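Local structure of HicB3 antitoxin (Yersinia pestis, 4P78) at residues 1-7 with 78-84; 18-24 with 41-45; 11-15 with 27-31. The protein is the antitoxin of a toxin-antitoxin pair, binds the HicA3 toxin in a complex and so probably holds its activity in check. Residues are numbered along the deposited sequence.

Contact 1: residues 1-7 with 78-84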
loop_
_atom_site.group_PDB
_atom_site.type_symbol
_atom_site.label_atom_id
_atom_site.label_comp_id
_atom_site.label_asym_id
_atom_site.label_seq_id
_atom_site.Cartn_x
_atom_site.Cartn_y
_atom_site.Cartn_z
ATOM N N MET A 1 8.401 -4.297 12.907
ATOM C CA MET A 1 7.746 -5.063 11.856
ATOM C C MET A 1 6.841 -4.178 10.992
ATOM O O MET A 1 6.109 -3.322 11.511
ATOM C CB MET A 1 6.943 -6.211 12.468
ATOM C CG MET A 1 6.100 -6.981 11.468
ATOM S SD MET A 1 5.523 -8.537 12.152
ATOM C CE MET A 1 5.017 -8.017 13.793
ATOM N N ILE A 2 6.912 -4.381 9.675
ATOM C CA ILE A 2 6.101 -3.630 8.722
ATOM C C ILE A 2 4.683 -4.175 8.652
ATOM O O ILE A 2 4.477 -5.354 8.379
ATOM C CB ILE A 2 6.698 -3.659 7.298
ATOM C CG1 ILE A 2 8.090 -3.045 7.280
ATOM C CG2 ILE A 2 5.818 -2.861 6.334
ATOM C CD1 ILE A 2 8.060 -1.560 7.477
ATOM N N TYR A 3 3.706 -3.302 8.883
ATOM C CA TYR A 3 2.310 -3.680 8.763
ATOM C C TYR A 3 1.610 -2.961 7.624
ATOM O O TYR A 3 1.871 -1.784 7.365
ATOM C CB TYR A 3 1.564 -3.405 10.070
ATOM C CG TYR A 3 1.628 -4.543 11.051
ATOM C CD1 TYR A 3 2.640 -4.617 11.999
ATOM C CD2 TYR A 3 0.668 -5.549 11.032
ATOM C CE1 TYR A 3 2.690 -5.669 12.900
ATOM C CE2 TYR A 3 0.710 -6.592 11.929
ATOM C CZ TYR A 3 1.720 -6.650 12.861
ATOM O OH TYR A 3 1.751 -7.706 13.755
ATOM N N PRO A 4 0.704 -3.673 6.945
ATOM C CA PRO A 4 -0.152 -3.043 5.936
ATOM C C PRO A 4 -1.262 -2.250 6.593
ATOM O O PRO A 4 -1.784 -2.691 7.627
ATOM C CB PRO A 4 -0.733 -4.224 5.171
ATOM C CG PRO A 4 -0.715 -5.364 6.174
ATOM C CD PRO A 4 0.472 -5.126 7.063
ATOM N N ILE A 5 -1.602 -1.101 6.016
ATOM C CA ILE A 5 -2.822 -0.384 6.381
ATOM C C ILE A 5 -3.621 -0.097 5.116
ATOM O O ILE A 5 -3.050 0.033 4.033
ATOM C CB ILE A 5 -2.529 0.938 7.133
ATOM C CG1 ILE A 5 -1.566 1.819 6.336
ATOM C CG2 ILE A 5 -1.976 0.655 8.553
ATOM C CD1 ILE A 5 -1.409 3.226 6.911
ATOM N N PHE A 6 -4.942 -0.046 5.242
ATOM C CA PHE A 6 -5.809 0.367 4.142
ATOM C C PHE A 6 -6.244 1.782 4.462
ATOM O O PHE A 6 -6.780 2.019 5.546
ATOM C CB PHE A 6 -7.048 -0.537 3.995
ATOM C CG PHE A 6 -6.773 -1.900 3.431
ATOM C CD1 PHE A 6 -5.494 -2.286 3.064
ATOM C CD2 PHE A 6 -7.812 -2.795 3.250
ATOM C CE1 PHE A 6 -5.266 -3.539 2.544
ATOM C CE2 PHE A 6 -7.586 -4.049 2.722
ATOM C CZ PHE A 6 -6.314 -4.418 2.367
ATOM N N ILE A 7 -6.010 2.738 3.561
ATOM C CA ILE A 7 -6.465 4.084 3.849
ATOM C C ILE A 7 -7.342 4.685 2.752
ATOM O O ILE A 7 -7.274 4.308 1.578
ATOM C CB ILE A 7 -5.286 5.042 4.130
ATOM C CG1 ILE A 7 -4.498 5.351 2.875
ATOM C CG2 ILE A 7 -4.375 4.486 5.217
ATOM C CD1 ILE A 7 -3.400 6.357 3.118
ATOM N N ILE A 78 -6.237 2.680 -0.500
ATOM C CA ILE A 78 -4.838 2.623 -0.874
ATOM C C ILE A 78 -4.089 1.811 0.176
ATOM O O ILE A 78 -4.378 1.926 1.364
ATOM C CB ILE A 78 -4.260 4.043 -1.005
ATOM C CG1 ILE A 78 -5.041 4.797 -2.089
ATOM C CG2 ILE A 78 -2.768 4.006 -1.347
ATOM C CD1 ILE A 78 -5.044 6.296 -1.907
ATOM N N LEU A 79 -3.161 0.964 -0.266
ATOM C CA LEU A 79 -2.278 0.233 0.644
ATOM C C LEU A 79 -1.087 1.082 1.097
ATOM O O LEU A 79 -0.373 1.673 0.276
ATOM C CB LEU A 79 -1.760 -1.042 -0.021
ATOM C CG LEU A 79 -0.669 -1.846 0.703
ATOM C CD1 LEU A 79 -1.191 -2.447 2.021
ATOM C CD2 LEU A 79 -0.141 -2.940 -0.225
ATOM N N GLY A 80 -0.875 1.137 2.403
ATOM C CA GLY A 80 0.285 1.801 2.963
ATOM C C GLY A 80 1.030 0.867 3.898
ATOM O O GLY A 80 0.609 -0.260 4.119
ATOM N N PHE A 81 2.127 1.353 4.468
ATOM C CA PHE A 81 2.983 0.552 5.327
ATOM C C PHE A 81 3.367 1.362 6.544
ATOM O O PHE A 81 3.774 2.520 6.423
ATOM C CB PHE A 81 4.246 0.097 4.572
ATOM C CG PHE A 81 3.965 -0.402 3.190
ATOM C CD1 PHE A 81 3.915 0.479 2.118
ATOM C CD2 PHE A 81 3.713 -1.748 2.961
ATOM C CE1 PHE A 81 3.624 0.028 0.840
ATOM C CE2 PHE A 81 3.426 -2.212 1.682
ATOM C CZ PHE A 81 3.383 -1.330 0.622
ATOM N N VAL A 82 3.225 0.758 7.721
ATOM C CA VAL A 82 3.706 1.371 8.954
ATOM C C VAL A 82 4.653 0.416 9.680
ATOM O O VAL A 82 4.384 -0.785 9.782
ATOM C CB VAL A 82 2.546 1.776 9.926
ATOM C CG1 VAL A 82 1.908 3.072 9.502
ATOM C CG2 VAL A 82 1.506 0.676 10.031
ATOM N N GLU A 83 5.763 0.964 10.161
ATOM C CA GLU A 83 6.688 0.251 11.030
ATOM C C GLU A 83 6.139 0.304 12.446
ATOM O O GLU A 83 5.834 1.381 12.955
ATOM C CB GLU A 83 8.094 0.865 10.987
ATOM C CG GLU A 83 9.192 -0.035 10.409
ATOM C CD GLU A 83 9.521 -1.248 11.281
ATOM O OE1 GLU A 83 9.130 -1.267 12.472
ATOM O OE2 GLU A 83 10.178 -2.189 10.774
ATOM N N ILE A 84 5.991 -0.867 13.054
ATOM C CA ILE A 84 5.504 -0.995 14.421
ATOM C C ILE A 84 6.459 -1.894 15.197
ATOM O O ILE A 84 6.779 -2.996 14.747
ATOM C CB ILE A 84 4.076 -1.575 14.459
ATOM C CG1 ILE A 84 3.074 -0.542 13.947
ATOM C CG2 ILE A 84 3.702 -2.003 15.875
ATOM C CD1 ILE A 84 1.731 -1.115 13.670
#
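This is an antiparallel pairing of two neighbouring strands, 2-9 at the N terminus and 78-83 late in the modelled chain, within a four-stranded sheet. The axes of the short strands come within 4.5 Å and run at 145°. Three hydrogen-bonded pairs alternate with three non-hydrogen-bonded ones. Tyr3 N donates to Val82 O at 2.8 Å and Val82 N to Tyr3 O at 2.9 Å. Ile5 with Gly80 and Ile7 with Ile78 each form the same reciprocal pair of hydrogen bonds. The pattern continues past one end, where Ile84 N donates to Met1 O at 2.9 Å and Met1 N to Ile84 O at 2.8 Å. Met1 N also forms a salt bridge with Glu83 OE1 at 3.1 Å. A CB on Gly80 would sit tightly against Ile5 CG1. Ile5 CG2 packs on Val82 CG2 at 3.8 Å. On the opposite face, Pro4 CB meets Leu79 CD1 at 3.6 Å and Ile2 CG2 meets Phe81 CB at 3.8 Å. The face of Tyr3, Ile5, Ile7 and Val82 turns to helix 31-52, where Ile7 touches Ile34 and Val82 touches Ser35. On the other face, Phe6 meets Leu72 of helix 70-75, while Pro4 and Phe81 pack against a second copy of the antitoxin. Strand 78-83, outermost in this chain, hydrogen-bonds that copy through the Leu79 backbone, so this pairing carries a strand used between antitoxins.

Contact 2: residues 18-24 with 41-45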
loop_
_atom_site.group_PDB
_atom_site.type_symbol
_atom_site.label_atom_id
_atom_site.label_comp_id
_atom_site.label_asym_id
_atom_site.label_seq_id
_atom_site.Cartn_x
_atom_site.Cartn_y
_atom_site.Cartn_z
ATOM N N PHE A 18 -6.170 -1.420 9.926
ATOM C CA PHE A 18 -5.273 -2.535 9.649
ATOM C C PHE A 18 -6.101 -3.683 9.098
ATOM O O PHE A 18 -6.983 -4.192 9.793
ATOM C CB PHE A 18 -4.543 -2.993 10.920
ATOM C CG PHE A 18 -3.568 -1.979 11.485
ATOM C CD1 PHE A 18 -2.223 -2.008 11.131
ATOM C CD2 PHE A 18 -3.987 -1.024 12.394
ATOM C CE1 PHE A 18 -1.325 -1.107 11.668
ATOM C CE2 PHE A 18 -3.089 -0.115 12.929
ATOM C CZ PHE A 18 -1.757 -0.159 12.566
ATOM N N PRO A 19 -5.834 -4.104 7.855
ATOM C CA PRO A 19 -6.626 -5.218 7.314
ATOM C C PRO A 19 -6.412 -6.530 8.085
ATOM O O PRO A 19 -7.270 -7.399 8.038
ATOM C CB PRO A 19 -6.115 -5.338 5.866
ATOM C CG PRO A 19 -4.708 -4.807 5.928
ATOM C CD PRO A 19 -4.801 -3.651 6.905
ATOM N N ASP A 20 -5.296 -6.669 8.789
ATOM C CA ASP A 20 -5.066 -7.874 9.589
ATOM C C ASP A 20 -5.579 -7.742 11.028
ATOM O O ASP A 20 -5.540 -8.701 11.808
ATOM C CB ASP A 20 -3.584 -8.219 9.625
ATOM C CG ASP A 20 -3.018 -8.468 8.234
ATOM O OD1 ASP A 20 -3.453 -9.428 7.573
ATOM O OD2 ASP A 20 -2.161 -7.680 7.800
ATOM N N ILE A 21 -6.032 -6.554 11.393
ATOM C CA ILE A 21 -6.462 -6.336 12.769
ATOM C C ILE A 21 -7.877 -5.775 12.752
ATOM O O ILE A 21 -8.070 -4.561 12.672
ATOM C CB ILE A 21 -5.488 -5.399 13.516
ATOM C CG1 ILE A 21 -4.038 -5.786 13.183
ATOM C CG2 ILE A 21 -5.728 -5.450 15.020
ATOM C CD1 ILE A 21 -3.007 -4.953 13.899
ATOM N N ASP A 22 -8.853 -6.685 12.763
ATOM C CA ASP A 22 -10.268 -6.327 12.745
ATOM C C ASP A 22 -10.604 -5.375 13.877
ATOM O O ASP A 22 -10.383 -5.701 15.042
ATOM C CB ASP A 22 -11.158 -7.569 12.876
ATOM C CG ASP A 22 -11.301 -8.338 11.576
ATOM O OD1 ASP A 22 -11.088 -7.767 10.476
ATOM O OD2 ASP A 22 -11.648 -9.530 11.667
ATOM N N GLY A 23 -11.148 -4.217 13.520
ATOM C CA GLY A 23 -11.640 -3.252 14.489
ATOM C C GLY A 23 -10.648 -2.160 14.826
ATOM O O GLY A 23 -10.961 -1.235 15.582
ATOM N N CYS A 24 -9.441 -2.243 14.275
ATOM C CA CYS A 24 -8.426 -1.252 14.627
ATOM C C CYS A 24 -8.380 -0.124 13.600
ATOM O O CYS A 24 -7.761 -0.278 12.532
ATOM C CB CYS A 24 -7.056 -1.913 14.746
ATOM S SG CYS A 24 -5.780 -0.818 15.414
ATOM N N ALA A 41 -3.083 3.541 17.546
ATOM C CA ALA A 41 -4.287 2.715 17.478
ATOM C C ALA A 41 -3.923 1.254 17.730
ATOM O O ALA A 41 -4.561 0.573 18.518
ATOM C CB ALA A 41 -4.979 2.876 16.118
ATOM N N PHE A 42 -2.863 0.803 17.068
ATOM C CA PHE A 42 -2.347 -0.549 17.233
ATOM C C PHE A 42 -2.095 -0.908 18.697
ATOM O O PHE A 42 -2.530 -1.966 19.176
ATOM C CB PHE A 42 -1.050 -0.705 16.430
ATOM C CG PHE A 42 -0.422 -2.076 16.522
ATOM C CD1 PHE A 42 -0.629 -3.015 15.524
ATOM C CD2 PHE A 42 0.402 -2.415 17.588
ATOM C CE1 PHE A 42 -0.033 -4.267 15.593
ATOM C CE2 PHE A 42 0.995 -3.670 17.663
ATOM C CZ PHE A 42 0.776 -4.592 16.665
ATOM N N ALA A 43 -1.368 -0.043 19.402
ATOM C CA ALA A 43 -0.968 -0.353 20.773
ATOM C C ALA A 43 -2.189 -0.425 21.685
ATOM O O ALA A 43 -2.353 -1.368 22.451
ATOM C CB ALA A 43 0.020 0.672 21.283
ATOM N N VAL A 44 -3.058 0.572 21.573
ATOM C CA VAL A 44 -4.276 0.617 22.373
ATOM C C VAL A 44 -5.160 -0.609 22.107
ATOM O O VAL A 44 -5.756 -1.176 23.024
ATOM C CB VAL A 44 -5.042 1.937 22.087
ATOM C CG1 VAL A 44 -6.409 1.920 22.681
ATOM C CG2 VAL A 44 -4.258 3.106 22.646
ATOM N N HIS A 45 -5.192 -1.042 20.852
ATOM C CA HIS A 45 -6.077 -2.117 20.423
ATOM C C HIS A 45 -5.584 -3.499 20.870
ATOM O O HIS A 45 -6.365 -4.326 21.334
ATOM C CB HIS A 45 -6.239 -2.066 18.896
ATOM C CG HIS A 45 -7.207 -3.070 18.350
ATOM N ND1 HIS A 45 -8.540 -2.788 18.147
ATOM C CD2 HIS A 45 -7.034 -4.361 17.970
ATOM C CE1 HIS A 45 -9.146 -3.853 17.652
ATOM N NE2 HIS A 45 -8.255 -4.825 17.543
HETATM O O HOH W 1 -8.500 -7.724 16.071
#
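Segment 18-24 folds as two successive beta turns, type I from Phe18 to Ile21 and type II from Ile21 to Cys24. Segment 41-45 is helical. The nearest CA atoms, of Cys24 and His45, are 6.3 Å apart. Gly23, with phi 96°, suits its place in the type II turn, where a CB would jam against the preceding carbonyl. The side chains do the joining. The edge of the Phe42 ring points at the face of Phe18, with centroids 5.8 Å apart. Ile21 CD1 packs on Phe42 CD1 at 3.5 Å. Cys24 CB lies over the face of the His45 ring, 3.8 Å from its centroid, a CH-pi contact. A water donates to Asp22 O at 2.9 Å and is also hydrogen-bonded to His45 NE2 at 3.3 Å, bridging the segments. His45 ND1 is hydrogen-bonded to Thr41 OG1 of the HicA3 toxin chain. The arrangement is a strand-connecting loop packed on the helix of an alpha+beta domain, and it forms part of the surface that meets the toxin.

Contact 3: residues 11-15 with 27-31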
loop_
_atom_site.group_PDB
_atom_site.type_symbol
_atom_site.label_atom_id
_atom_site.label_comp_id
_atom_site.label_asym_id
_atom_site.label_seq_id
_atom_site.Cartn_x
_atom_site.Cartn_y
_atom_site.Cartn_z
ATOM N N VAL A 11 -12.266 14.451 4.070
ATOM C CA VAL A 11 -12.125 15.886 3.863
ATOM C C VAL A 11 -10.930 16.402 4.675
ATOM O O VAL A 11 -10.161 17.226 4.187
ATOM C CB VAL A 11 -13.422 16.666 4.221
ATOM C CG1 VAL A 11 -14.630 15.987 3.599
ATOM C CG2 VAL A 11 -13.615 16.807 5.727
ATOM N N GLU A 12 -10.747 15.877 5.888
ATOM C CA GLU A 12 -9.656 16.305 6.765
ATOM C C GLU A 12 -8.306 15.829 6.224
ATOM O O GLU A 12 -7.331 16.584 6.197
ATOM C CB GLU A 12 -9.873 15.779 8.189
ATOM C CG GLU A 12 -10.950 16.505 9.005
ATOM C CD GLU A 12 -11.439 15.672 10.189
ATOM O OE1 GLU A 12 -11.830 14.498 9.960
ATOM O OE2 GLU A 12 -11.412 16.171 11.344
ATOM N N GLY A 13 -8.263 14.575 5.790
ATOM C CA GLY A 13 -7.075 14.004 5.187
ATOM C C GLY A 13 -7.326 12.550 4.819
ATOM O O GLY A 13 -7.822 12.253 3.731
ATOM N N PHE A 14 -6.990 11.639 5.730
ATOM C CA PHE A 14 -7.208 10.213 5.500
ATOM C C PHE A 14 -7.666 9.482 6.756
ATOM O O PHE A 14 -7.382 9.901 7.876
ATOM C CB PHE A 14 -5.933 9.536 4.998
ATOM C CG PHE A 14 -5.272 10.246 3.850
ATOM C CD1 PHE A 14 -5.594 9.922 2.546
ATOM C CD2 PHE A 14 -4.317 11.229 4.081
ATOM C CE1 PHE A 14 -4.980 10.567 1.487
ATOM C CE2 PHE A 14 -3.704 11.880 3.029
ATOM C CZ PHE A 14 -4.035 11.546 1.732
ATOM N N ASP A 15 -8.347 8.359 6.564
ATOM C CA ASP A 15 -8.499 7.401 7.652
ATOM C C ASP A 15 -8.397 5.991 7.098
ATOM O O ASP A 15 -8.274 5.804 5.883
ATOM C CB ASP A 15 -9.817 7.626 8.408
ATOM C CG ASP A 15 -11.051 7.492 7.525
ATOM O OD1 ASP A 15 -12.084 8.098 7.872
ATOM O OD2 ASP A 15 -11.020 6.770 6.503
ATOM N N ALA A 27 -6.763 7.601 11.938
ATOM C CA ALA A 27 -6.994 8.724 11.028
ATOM C C ALA A 27 -5.887 9.742 11.201
ATOM O O ALA A 27 -5.200 9.748 12.218
ATOM C CB ALA A 27 -8.367 9.375 11.283
ATOM N N GLY A 28 -5.709 10.598 10.203
ATOM C CA GLY A 28 -4.686 11.621 10.255
ATOM C C GLY A 28 -4.803 12.563 9.078
ATOM O O GLY A 28 -5.404 12.228 8.048
ATOM N N ASN A 29 -4.213 13.744 9.234
ATOM C CA ASN A 29 -4.321 14.810 8.241
ATOM C C ASN A 29 -3.238 14.719 7.174
ATOM O O ASN A 29 -3.424 15.182 6.057
ATOM C CB ASN A 29 -4.261 16.173 8.929
ATOM C CG ASN A 29 -5.373 16.359 9.943
ATOM O OD1 ASN A 29 -6.476 15.845 9.764
ATOM N ND2 ASN A 29 -5.089 17.098 11.014
ATOM N N THR A 30 -2.108 14.124 7.536
ATOM C CA THR A 30 -0.998 13.920 6.611
ATOM C C THR A 30 -0.564 12.479 6.703
ATOM O O THR A 30 -0.967 11.764 7.628
ATOM C CB THR A 30 0.205 14.826 6.931
ATOM O OG1 THR A 30 0.795 14.404 8.169
ATOM C CG2 THR A 30 -0.223 16.296 7.040
ATOM N N PHE A 31 0.272 12.045 5.770
ATOM C CA PHE A 31 0.715 10.668 5.805
ATOM C C PHE A 31 1.538 10.411 7.078
ATOM O O PHE A 31 1.409 9.362 7.708
ATOM C CB PHE A 31 1.494 10.327 4.530
ATOM C CG PHE A 31 0.619 10.241 3.289
ATOM C CD1 PHE A 31 -0.331 9.234 3.151
ATOM C CD2 PHE A 31 0.748 11.164 2.260
ATOM C CE1 PHE A 31 -1.139 9.150 1.999
ATOM C CE2 PHE A 31 -0.056 11.087 1.121
ATOM C CZ PHE A 31 -0.990 10.079 0.993
#
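The open end of the beta hairpin formed by strands 14-17 and 25-28 is closed here by one hydrogen-bonded pair. Phe14 N donates to Gly28 O at 2.9 Å, and Gly28 N returns the bond to Phe14 O, also at 2.9 Å. The next pair, Asp15 with Ala27, is non-hydrogen-bonded, so Ala27 N turns outward and is satisfied by Asn37 OD1. Beyond the strand, Asn29 N is taken by Asp33 OD2. Thr30 is the N-cap of helix 31-52, its OG1 accepting from Asp33 N. Gly13 N and O are met by Thr10 OG1 and Lys9 NZ. A CB on Gly13 would clash with the carbonyl oxygens of Gly28 and Asn29. Several side-chain oxygens are satisfied by the HicA3 toxin chain. Glu12 OE1 forms a salt bridge with toxin Arg46 NE, Glu12 OE2 accepts from toxin Lys47 N, Asn29 OD1 accepts from toxin Arg46 NH1, and Asp15 OD2 is hydrogen-bonded to toxin Ser50 OG. This end of the hairpin is thus part of the toxin-binding surface. Within the chain, the segments are also joined by an offset stack of the Phe14 and Phe31 rings. Their centroids are 4.6 Å apart with planes at 26°, and Phe14 CZ lies 3.5 Å from Phe31 CZ.

The chain starts in strand 2-9, which contact 1 pairs with strand 78-83, closing a loop around nearly all of the modelled fold. Contacts 2 and 3 both nest inside it. After strand 2-9 comes segment 11-15, then segment 18-24, then segment 27-31, which contact 3 joins back to 11-15. Segment 41-45 follows on helix 31-52 and closes contact 2. Contacts 2 and 3 therefore cross, yet do not touch apart from adjoining in sequence. Contact 1 meets both: Ile84 CD1 lies 3.6 Å from Phe42 CD1, and Ile7 CD1 3.8 Å from Phe31 CE1. Contact 1 joins the first and last strands, contact 3 the hairpin strands, and contact 2 the hairpin loop to helix 31-52.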